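Local coordinates for protein probable zinc protease PqqL (Escherichia coli, PDB 6OFS) that probably cleaves peptide substrates in the periplasm as a zinc-dependent metalloendopeptidase of the M16 family, at residues E57-N62 and L129-E134; Q595-R600 and R696-I701; E730-V735 and A798-P803; N759-K764 and E827-E832. All coordinates share one frame; numbering follows the deposited sequence.

Contact 1: E57-N62 and L129-E134; sequences EHMMFN and LEVDAE. With ZN (zinc ion), chain B.
His58 and Glu134 meet at the edge of the imidazole: ND1 of His58 donates to OE1 of Glu134 over 2.8 Å, the acceptor lying 11° out of the ring plane. The other ring nitrogen, NE2 of His58, holds the zinc ion at 2.1 Å, and His54 supplies a second nitrogen ligand. One imidazole thus links the metal to the helix 128-144. His54, Glu57 and His58 form the inverted zinc motif HxxEH of M16 peptidases; Glu57 is its predicted proton acceptor. Glu134, far along the chain from that motif, is a predicted zinc ligand, yet in this model its OE1 lies 7.0 Å from the zinc ion and acts from the second shell instead.

Farther out, Asn62 ND2 gives a hydrogen bond to Glu130 OE1 at 2.7 Å, reaching it from above the carboxylate plane, with the amide and carboxylate planes 81° apart. Next to this polar cluster Met59, its chain bent at chi2 and chi3, brings SD to 3.6 Å from Glu134 CG and lays CE against Val131 CG2 at 3.7 Å. Val131 in turn rests on Pro183 and Leu186 of the helix 183-193, while Thr91 binds Glu57 OE2.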
# COMPACT_ATOMS: atom_id res chain seq x y z
N GLU A 57 -5.92 20.45 -40.68
CA GLU A 57 -4.60 20.00 -40.23
C GLU A 57 -3.59 20.10 -41.40
O GLU A 57 -2.57 20.78 -41.27
CB GLU A 57 -4.70 18.56 -39.67
CG GLU A 57 -3.39 17.93 -39.24
CD GLU A 57 -3.16 16.56 -39.84
OE1 GLU A 57 -2.30 16.44 -40.73
OE2 GLU A 57 -3.85 15.61 -39.42
N HIS A 58 -3.93 19.49 -42.56
CA HIS A 58 -3.10 19.54 -43.78
C HIS A 58 -2.86 20.99 -44.26
O HIS A 58 -1.72 21.34 -44.58
CB HIS A 58 -3.76 18.72 -44.89
CG HIS A 58 -3.46 17.26 -44.83
ND1 HIS A 58 -2.71 16.63 -45.83
CD2 HIS A 58 -3.80 16.34 -43.90
CE1 HIS A 58 -2.63 15.36 -45.47
NE2 HIS A 58 -3.26 15.14 -44.31
N MET A 59 -3.91 21.84 -44.27
CA MET A 59 -3.85 23.22 -44.76
C MET A 59 -2.94 24.16 -43.96
O MET A 59 -2.61 25.24 -44.46
CB MET A 59 -5.25 23.83 -44.89
CG MET A 59 -6.01 23.35 -46.11
SD MET A 59 -5.06 23.35 -47.66
CE MET A 59 -5.00 25.07 -48.01
N MET A 60 -2.50 23.73 -42.75
CA MET A 60 -1.58 24.48 -41.88
C MET A 60 -0.19 24.56 -42.48
O MET A 60 0.59 25.48 -42.16
CB MET A 60 -1.51 23.86 -40.48
CG MET A 60 -2.76 24.04 -39.66
SD MET A 60 -3.39 25.74 -39.54
CE MET A 60 -4.77 25.62 -40.72
N PHE A 61 0.12 23.59 -43.36
CA PHE A 61 1.38 23.47 -44.07
C PHE A 61 1.28 24.01 -45.50
O PHE A 61 2.28 23.98 -46.22
CB PHE A 61 1.84 21.99 -44.04
CG PHE A 61 2.13 21.52 -42.63
CD1 PHE A 61 3.37 21.74 -42.05
CD2 PHE A 61 1.13 20.94 -41.86
CE1 PHE A 61 3.62 21.36 -40.72
CE2 PHE A 61 1.37 20.58 -40.53
CZ PHE A 61 2.62 20.78 -39.98
N ASN A 62 0.10 24.54 -45.89
CA ASN A 62 -0.14 25.04 -47.24
C ASN A 62 -0.56 26.53 -47.32
O ASN A 62 -1.37 26.90 -48.18
CB ASN A 62 -1.12 24.12 -47.98
CG ASN A 62 -0.52 22.77 -48.30
OD1 ASN A 62 -0.48 21.87 -47.45
ND2 ASN A 62 -0.02 22.59 -49.52
N LEU A 129 -6.22 27.74 -54.76
CA LEU A 129 -5.30 26.88 -55.51
C LEU A 129 -4.65 25.86 -54.60
O LEU A 129 -4.60 24.68 -54.96
CB LEU A 129 -4.25 27.71 -56.26
CG LEU A 129 -4.77 28.43 -57.50
CD1 LEU A 129 -4.03 29.73 -57.74
CD2 LEU A 129 -4.71 27.51 -58.72
N GLU A 130 -4.23 26.29 -53.40
CA GLU A 130 -3.61 25.44 -52.38
C GLU A 130 -4.59 24.40 -51.79
O GLU A 130 -4.16 23.27 -51.47
CB GLU A 130 -2.92 26.27 -51.30
CG GLU A 130 -1.44 26.53 -51.60
CD GLU A 130 -0.46 25.37 -51.46
OE1 GLU A 130 -0.86 24.19 -51.56
OE2 GLU A 130 0.75 25.66 -51.26
N VAL A 131 -5.89 24.76 -51.70
CA VAL A 131 -6.96 23.86 -51.23
C VAL A 131 -7.12 22.72 -52.26
O VAL A 131 -7.04 21.55 -51.89
CB VAL A 131 -8.30 24.61 -50.97
CG1 VAL A 131 -9.48 23.64 -50.91
CG2 VAL A 131 -8.23 25.46 -49.69
N ASP A 132 -7.30 23.08 -53.56
CA ASP A 132 -7.49 22.13 -54.66
C ASP A 132 -6.35 21.10 -54.78
O ASP A 132 -6.62 19.92 -55.06
CB ASP A 132 -7.75 22.86 -55.98
CG ASP A 132 -9.06 23.63 -56.04
OD1 ASP A 132 -10.01 23.27 -55.28
OD2 ASP A 132 -9.16 24.59 -56.85
N ALA A 133 -5.10 21.53 -54.52
CA ALA A 133 -3.95 20.64 -54.53
C ALA A 133 -3.98 19.62 -53.36
O ALA A 133 -3.60 18.47 -53.60
CB ALA A 133 -2.66 21.44 -54.50
N GLU A 134 -4.47 20.03 -52.14
CA GLU A 134 -4.55 19.13 -50.96
C GLU A 134 -5.58 18.04 -51.10
O GLU A 134 -5.38 16.95 -50.55
CB GLU A 134 -4.78 19.86 -49.62
CG GLU A 134 -3.52 20.28 -48.87
CD GLU A 134 -2.35 19.32 -48.81
OE1 GLU A 134 -2.43 18.32 -48.06
OE2 GLU A 134 -1.35 19.59 -49.50
ZN ZN B . -3.15 13.31 -43.26

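Contact 2: Q595-R600 and R696-I701; sequences QLINQR and RYLGSI
Two side-chain amides of segment 595-600 in helix 591-602, those of Asn598 and Gln595, reach Tyr697 at different points. The straighter of these hydrogen bonds runs from Asn598 ND2 to the backbone O of Tyr697 at 2.8 Å, with an angle of 171° at the hydrogen and the acceptor almost in the amide plane. Asn598 CG stands anti to its own N (chi1 179°), which extends the amide across to that carbonyl. Gln595 NE2 donates to Tyr697 OH over 3.2 Å, and the same phenol oxygen is hydrogen-bonded to Glu591.

Ring contacts come next. Gln595 runs beside the tyrosine, pointing the same way, with CG 3.4 Å from Tyr697 CE1; its backbone N lies over one face of the ring near the rim, and Arg696 CG covers the opposite face.

Apolar contact completes the set: Ile597 CG2 lies 3.7 Å from Leu698 CD2. Both of these residues and Ile701 touch Phe679 of strand 677-682, so the two segments pack on one seven-stranded mixed sheet.

All six touching residues are buried: Asn598 satisfies the Tyr697 carbonyl, while the OH bonds to Gln595 and Glu591, with both ring faces flanked, probably limit the turning of the ring.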
# COMPACT_ATOMS: atom_id res chain seq x y z
N GLN A 595 16.29 -14.20 9.05
CA GLN A 595 15.90 -13.34 7.92
C GLN A 595 14.69 -12.49 8.28
O GLN A 595 14.65 -11.32 7.91
CB GLN A 595 15.56 -14.16 6.66
CG GLN A 595 16.73 -14.90 6.04
CD GLN A 595 16.35 -15.81 4.90
OE1 GLN A 595 15.25 -16.36 4.84
NE2 GLN A 595 17.26 -15.98 3.98
N LEU A 596 13.71 -13.08 8.96
CA LEU A 596 12.48 -12.39 9.32
C LEU A 596 12.71 -11.36 10.41
O LEU A 596 12.17 -10.27 10.28
CB LEU A 596 11.33 -13.37 9.65
CG LEU A 596 9.93 -12.77 9.88
CD1 LEU A 596 9.50 -11.85 8.75
CD2 LEU A 596 8.92 -13.84 10.13
N ILE A 597 13.54 -11.67 11.42
CA ILE A 597 13.92 -10.72 12.49
C ILE A 597 14.56 -9.47 11.85
O ILE A 597 14.16 -8.34 12.15
CB ILE A 597 14.85 -11.41 13.54
CG1 ILE A 597 14.05 -12.09 14.67
CG2 ILE A 597 15.92 -10.46 14.09
CD1 ILE A 597 13.36 -11.15 15.69
N ASN A 598 15.54 -9.71 10.94
CA ASN A 598 16.28 -8.68 10.23
C ASN A 598 15.37 -7.83 9.38
O ASN A 598 15.45 -6.61 9.45
CB ASN A 598 17.36 -9.33 9.36
CG ASN A 598 18.18 -8.35 8.55
OD1 ASN A 598 17.71 -7.76 7.56
ND2 ASN A 598 19.42 -8.14 8.94
N GLN A 599 14.55 -8.46 8.56
CA GLN A 599 13.68 -7.75 7.62
C GLN A 599 12.56 -7.00 8.33
O GLN A 599 12.13 -5.97 7.82
CB GLN A 599 13.15 -8.69 6.52
CG GLN A 599 14.21 -9.17 5.52
CD GLN A 599 14.58 -8.19 4.42
OE1 GLN A 599 13.92 -7.17 4.18
NE2 GLN A 599 15.64 -8.50 3.70
N ARG A 600 12.13 -7.47 9.53
CA ARG A 600 11.10 -6.76 10.28
C ARG A 600 11.66 -5.47 10.87
O ARG A 600 10.92 -4.50 11.05
CB ARG A 600 10.47 -7.67 11.34
CG ARG A 600 9.50 -7.01 12.34
CD ARG A 600 8.17 -6.55 11.73
NE ARG A 600 7.36 -5.80 12.69
CZ ARG A 600 7.60 -4.55 13.08
NH1 ARG A 600 8.64 -3.88 12.60
NH2 ARG A 600 6.80 -3.95 13.95
N ARG A 696 25.75 -12.36 10.05
CA ARG A 696 25.06 -12.07 8.79
C ARG A 696 23.69 -11.36 8.98
O ARG A 696 23.38 -10.48 8.17
CB ARG A 696 24.92 -13.36 7.94
CG ARG A 696 24.37 -13.15 6.53
CD ARG A 696 24.54 -14.39 5.68
NE ARG A 696 23.54 -14.46 4.61
CZ ARG A 696 23.74 -14.03 3.36
NH1 ARG A 696 24.91 -13.50 3.01
NH2 ARG A 696 22.77 -14.12 2.46
N TYR A 697 22.90 -11.71 10.02
CA TYR A 697 21.56 -11.12 10.18
C TYR A 697 21.37 -10.14 11.36
O TYR A 697 20.53 -9.23 11.25
CB TYR A 697 20.49 -12.23 10.24
CG TYR A 697 20.36 -12.99 8.94
CD1 TYR A 697 19.61 -12.48 7.88
CD2 TYR A 697 21.01 -14.21 8.74
CE1 TYR A 697 19.52 -13.15 6.66
CE2 TYR A 697 20.92 -14.89 7.53
CZ TYR A 697 20.17 -14.36 6.49
OH TYR A 697 20.06 -15.02 5.29
N LEU A 698 22.13 -10.29 12.45
CA LEU A 698 22.00 -9.41 13.62
C LEU A 698 23.16 -8.40 13.74
O LEU A 698 23.00 -7.33 14.33
CB LEU A 698 21.80 -10.22 14.91
CG LEU A 698 20.91 -11.49 14.83
CD1 LEU A 698 20.82 -12.18 16.16
CD2 LEU A 698 19.49 -11.18 14.34
N GLY A 699 24.31 -8.76 13.16
CA GLY A 699 25.51 -7.92 13.15
C GLY A 699 25.55 -6.94 12.00
O GLY A 699 26.35 -6.00 12.00
N SER A 700 24.66 -7.16 11.03
CA SER A 700 24.49 -6.38 9.81
C SER A 700 23.61 -5.14 9.99
O SER A 700 23.71 -4.21 9.19
CB SER A 700 23.90 -7.26 8.72
OG SER A 700 24.85 -8.24 8.34
N ILE A 701 22.72 -5.14 11.01
CA ILE A 701 21.79 -4.05 11.31
C ILE A 701 22.57 -2.80 11.68
O ILE A 701 23.47 -2.86 12.51
CB ILE A 701 20.69 -4.45 12.34
CG1 ILE A 701 19.85 -5.63 11.80
CG2 ILE A 701 19.79 -3.25 12.70
CD1 ILE A 701 19.08 -6.45 12.84

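Contact 3: E730-V735 and A798-P803; sequences EPVAQV and AFTCQP
Val735 and Phe799 face each other on neighbouring antiparallel strands, 733-742 and 792-801, of a five-stranded mixed sheet in the C-terminal M16 domain. The short strand axes run 4.8 Å apart at 166°. Four backbone hydrogen bonds join them: Ala733 and Cys801 exchange two, as do Val735 and Phe799, while Gln734 and Thr800 form the non-hydrogen-bonded pair between.

The tightly packed side carries Ala733, Val735, Phe799 and Cys801, all buried. Phe799 CG lies between its backbone N and carbonyl carbon (chi1 68°), which swings the ring beside Val735 and turns a face to it. Val735 CB stands 3.8 Å from the ring centroid and 18° off the normal, a CH-pi contact, and CG1 and CG2 of Val735 also meet the ring's far rim. Cys801 SG is 4.0 Å from Ala733 CB. Helix 806-823 covers this face, Leu809 touching both Phe799 and Cys801. An alanine in place of Phe799 would probably strip Val735 of its aromatic cover and open a gap toward Leu809.

The other face, with Val732, Gln734 and Thr800, is the partly exposed side. Here Val732 CG1 approaches Thr800 CB at 3.7 Å, and Thr800 OG1 finds its hydrogen-bond partner in Ser779. Gln734 and Thr800 lie side by side, pointing the same way, with Gln734 CG 3.8 Å from Thr800 CG2.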
# COMPACT_ATOMS: atom_id res chain seq x y z
N GLU A 730 -26.00 -0.10 37.78
CA GLU A 730 -25.77 -1.47 38.21
C GLU A 730 -25.68 -1.37 39.75
O GLU A 730 -25.07 -0.42 40.25
CB GLU A 730 -24.44 -1.97 37.60
CG GLU A 730 -24.11 -3.44 37.77
CD GLU A 730 -22.69 -3.80 37.36
OE1 GLU A 730 -21.74 -3.31 38.01
OE2 GLU A 730 -22.52 -4.58 36.40
N PRO A 731 -26.30 -2.29 40.52
CA PRO A 731 -26.24 -2.17 41.99
C PRO A 731 -25.00 -2.80 42.61
O PRO A 731 -25.07 -3.47 43.64
CB PRO A 731 -27.55 -2.84 42.45
CG PRO A 731 -27.98 -3.71 41.30
CD PRO A 731 -27.08 -3.48 40.12
N VAL A 732 -23.85 -2.59 41.94
CA VAL A 732 -22.55 -3.09 42.38
C VAL A 732 -21.62 -1.91 42.62
O VAL A 732 -21.38 -1.10 41.71
CB VAL A 732 -21.91 -4.11 41.39
CG1 VAL A 732 -20.67 -4.75 42.01
CG2 VAL A 732 -22.90 -5.19 40.95
N ALA A 733 -21.11 -1.82 43.85
CA ALA A 733 -20.11 -0.82 44.23
C ALA A 733 -18.75 -1.44 43.90
O ALA A 733 -18.48 -2.58 44.28
CB ALA A 733 -20.20 -0.50 45.71
N GLN A 734 -17.91 -0.70 43.17
CA GLN A 734 -16.56 -1.14 42.81
C GLN A 734 -15.57 -0.23 43.56
O GLN A 734 -15.60 0.98 43.36
CB GLN A 734 -16.38 -1.09 41.28
CG GLN A 734 -15.18 -1.87 40.74
CD GLN A 734 -15.11 -1.88 39.22
OE1 GLN A 734 -16.04 -2.32 38.52
NE2 GLN A 734 -13.99 -1.39 38.67
N VAL A 735 -14.76 -0.80 44.46
CA VAL A 735 -13.77 -0.07 45.27
C VAL A 735 -12.33 -0.44 44.88
O VAL A 735 -11.98 -1.62 44.85
CB VAL A 735 -14.01 -0.23 46.80
CG1 VAL A 735 -12.93 0.48 47.61
CG2 VAL A 735 -15.39 0.29 47.20
N ALA A 798 -8.47 -4.39 45.43
CA ALA A 798 -9.73 -4.18 44.70
C ALA A 798 -10.85 -5.08 45.23
O ALA A 798 -10.59 -6.19 45.65
CB ALA A 798 -9.53 -4.40 43.21
N PHE A 799 -12.08 -4.58 45.24
CA PHE A 799 -13.24 -5.37 45.63
C PHE A 799 -14.52 -4.78 45.08
O PHE A 799 -14.58 -3.59 44.78
CB PHE A 799 -13.32 -5.65 47.16
CG PHE A 799 -13.59 -4.48 48.08
CD1 PHE A 799 -14.89 -4.13 48.42
CD2 PHE A 799 -12.54 -3.76 48.64
CE1 PHE A 799 -15.14 -3.05 49.27
CE2 PHE A 799 -12.79 -2.68 49.50
CZ PHE A 799 -14.09 -2.33 49.80
N THR A 800 -15.52 -5.64 44.88
CA THR A 800 -16.86 -5.26 44.45
C THR A 800 -17.77 -5.76 45.55
O THR A 800 -17.58 -6.88 46.04
CB THR A 800 -17.24 -5.82 43.07
OG1 THR A 800 -17.10 -7.24 43.08
CG2 THR A 800 -16.43 -5.22 41.93
N CYS A 801 -18.72 -4.93 45.96
CA CYS A 801 -19.63 -5.27 47.07
C CYS A 801 -20.98 -4.60 46.86
O CYS A 801 -21.20 -3.92 45.86
CB CYS A 801 -19.00 -4.80 48.38
SG CYS A 801 -18.84 -2.99 48.50
N GLN A 802 -21.86 -4.75 47.86
CA GLN A 802 -23.17 -4.10 47.93
C GLN A 802 -22.87 -2.63 48.30
O GLN A 802 -22.04 -2.41 49.18
CB GLN A 802 -24.03 -4.77 49.03
CG GLN A 802 -25.53 -4.54 48.87
CD GLN A 802 -26.30 -4.86 50.12
OE1 GLN A 802 -25.93 -5.72 50.94
NE2 GLN A 802 -27.42 -4.18 50.30
N PRO A 803 -23.51 -1.63 47.64
CA PRO A 803 -23.19 -0.22 47.93
C PRO A 803 -23.19 0.20 49.41
O PRO A 803 -22.28 0.93 49.83
CB PRO A 803 -24.22 0.57 47.12
CG PRO A 803 -24.62 -0.35 46.03
CD PRO A 803 -24.51 -1.75 46.55

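Contact 4: N759-K764 and E827-E832; sequences NVALAK and EQELNE
Glu829 reaches out from helix 827-842 to meet Lys764 and Ala761 of helix 749-771. From CB the chain leaves with CG anti to the carbonyl carbon (chi1 -71°) and then runs extended, which carries the carboxylate across to the other helix. CG comes first, 3.7 Å from Lys764 NZ. CD follows, 4.1 Å from the methyl CB of Ala761. At the tip the oxygens part company. OE1 lies 3.9 Å from Ala761 CB and accepts a hydrogen bond from the backbone N of Ser826, just ahead of the helix. OE2 takes Lys764 NZ at 3.2 Å through its anti lone pair, a hydrogen-bonded salt bridge, and makes a second salt bridge with Arg820. Two cations and the nearby start of a helix would be expected to stabilise the negative charge of this buried group. A leucine in place of Glu829 would probably leave Lys764 and Arg820 without their shared anion and the N-H of Ser826 without its acceptor.

Glu832 OE2, 4.2 Å from Lys764 NZ, adds only a looser attraction of opposite charge. The short axes pass 10.6 Å apart at 117°, so long side chains bridge the helices. Arg820 of helix 806-823 also touches Ala761 and Leu762, Leu762 reaches His795 on strand 792-801, and Leu830 packs against Val880 and Val883 of helix 880-890.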
# COMPACT_ATOMS: atom_id res chain seq x y z
N ASN A 759 2.38 -11.35 49.83
CA ASN A 759 1.13 -11.02 49.13
C ASN A 759 0.22 -12.23 48.93
O ASN A 759 -1.00 -12.05 48.91
CB ASN A 759 1.36 -10.28 47.80
CG ASN A 759 0.08 -9.76 47.16
OD1 ASN A 759 -0.32 -10.20 46.06
ND2 ASN A 759 -0.61 -8.83 47.84
N VAL A 760 0.81 -13.45 48.81
CA VAL A 760 0.01 -14.68 48.69
C VAL A 760 -0.76 -14.87 50.02
O VAL A 760 -1.96 -15.16 50.00
CB VAL A 760 0.89 -15.91 48.30
CG1 VAL A 760 0.16 -17.24 48.54
CG2 VAL A 760 1.36 -15.81 46.85
N ALA A 761 -0.06 -14.64 51.14
CA ALA A 761 -0.60 -14.72 52.50
C ALA A 761 -1.64 -13.63 52.74
O ALA A 761 -2.69 -13.90 53.32
CB ALA A 761 0.53 -14.59 53.51
N LEU A 762 -1.33 -12.40 52.28
CA LEU A 762 -2.19 -11.23 52.40
C LEU A 762 -3.49 -11.42 51.65
O LEU A 762 -4.56 -11.18 52.22
CB LEU A 762 -1.44 -9.96 51.93
CG LEU A 762 -2.24 -8.64 51.92
CD1 LEU A 762 -2.77 -8.29 53.31
CD2 LEU A 762 -1.38 -7.51 51.40
N ALA A 763 -3.42 -11.91 50.39
CA ALA A 763 -4.58 -12.18 49.54
C ALA A 763 -5.47 -13.27 50.15
O ALA A 763 -6.68 -13.28 49.89
CB ALA A 763 -4.13 -12.57 48.14
N LYS A 764 -4.88 -14.17 50.95
CA LYS A 764 -5.60 -15.25 51.64
C LYS A 764 -6.50 -14.64 52.74
O LYS A 764 -7.72 -14.82 52.68
CB LYS A 764 -4.61 -16.29 52.21
CG LYS A 764 -5.29 -17.49 52.90
CD LYS A 764 -4.30 -18.60 53.29
CE LYS A 764 -3.63 -18.39 54.63
NZ LYS A 764 -2.68 -19.49 54.94
N GLU A 827 5.70 -20.27 59.07
CA GLU A 827 6.58 -21.33 58.53
C GLU A 827 5.84 -22.16 57.47
O GLU A 827 6.41 -22.49 56.43
CB GLU A 827 7.06 -22.26 59.66
CG GLU A 827 7.89 -21.57 60.73
CD GLU A 827 9.34 -21.26 60.38
OE1 GLU A 827 9.92 -20.37 61.05
OE2 GLU A 827 9.89 -21.89 59.45
N GLN A 828 4.56 -22.46 57.75
CA GLN A 828 3.64 -23.21 56.90
C GLN A 828 3.36 -22.46 55.57
O GLN A 828 3.34 -23.09 54.51
CB GLN A 828 2.36 -23.49 57.70
CG GLN A 828 1.37 -24.43 57.02
CD GLN A 828 -0.05 -24.08 57.39
OE1 GLN A 828 -0.67 -24.73 58.25
NE2 GLN A 828 -0.60 -23.04 56.75
N GLU A 829 3.15 -21.14 55.63
CA GLU A 829 2.90 -20.31 54.44
C GLU A 829 4.14 -20.20 53.54
O GLU A 829 4.02 -20.23 52.32
CB GLU A 829 2.39 -18.92 54.84
CG GLU A 829 0.97 -18.91 55.39
CD GLU A 829 0.58 -17.67 56.17
OE1 GLU A 829 1.48 -16.88 56.54
OE2 GLU A 829 -0.63 -17.48 56.41
N LEU A 830 5.33 -20.06 54.15
CA LEU A 830 6.60 -19.95 53.46
C LEU A 830 6.96 -21.25 52.73
O LEU A 830 7.39 -21.19 51.58
CB LEU A 830 7.71 -19.58 54.46
CG LEU A 830 9.10 -19.34 53.89
CD1 LEU A 830 9.14 -18.07 53.04
CD2 LEU A 830 10.12 -19.28 55.00
N ASN A 831 6.76 -22.40 53.39
CA ASN A 831 7.00 -23.72 52.81
C ASN A 831 6.00 -24.00 51.68
O ASN A 831 6.40 -24.56 50.66
CB ASN A 831 6.99 -24.81 53.87
CG ASN A 831 7.47 -26.14 53.35
OD1 ASN A 831 6.68 -27.05 53.11
ND2 ASN A 831 8.78 -26.27 53.12
N GLU A 832 4.72 -23.55 51.84
CA GLU A 832 3.65 -23.63 50.84
C GLU A 832 4.14 -22.94 49.56
O GLU A 832 4.09 -23.54 48.48
CB GLU A 832 2.38 -22.88 51.33
CG GLU A 832 1.24 -23.75 51.84
CD GLU A 832 0.38 -23.11 52.93
OE1 GLU A 832 0.35 -23.67 54.04
OE2 GLU A 832 -0.24 -22.06 52.67

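How the contacts relate
Only contact 1 touches the zinc site; the other three lie away from it. Measured between centres, contact 2 is 71 Å from contact 1, contact 3 is 98 Å and contact 4 is 109 Å, and all three lie across the chain's centre from the metal. Contacts 3 and 4 are the close pair, with centres 27 Å apart and nearest atoms about 9 Å apart. Strand 733-742 leads on to helix 749-771, and the segments of these two contacts alternate along the chain. Helix 806-823 serves both, packing on contact 3 through Leu809 and on contact 4 through Arg820. Contact 2 stands apart, its nearest atoms about 32 Å from contact 3.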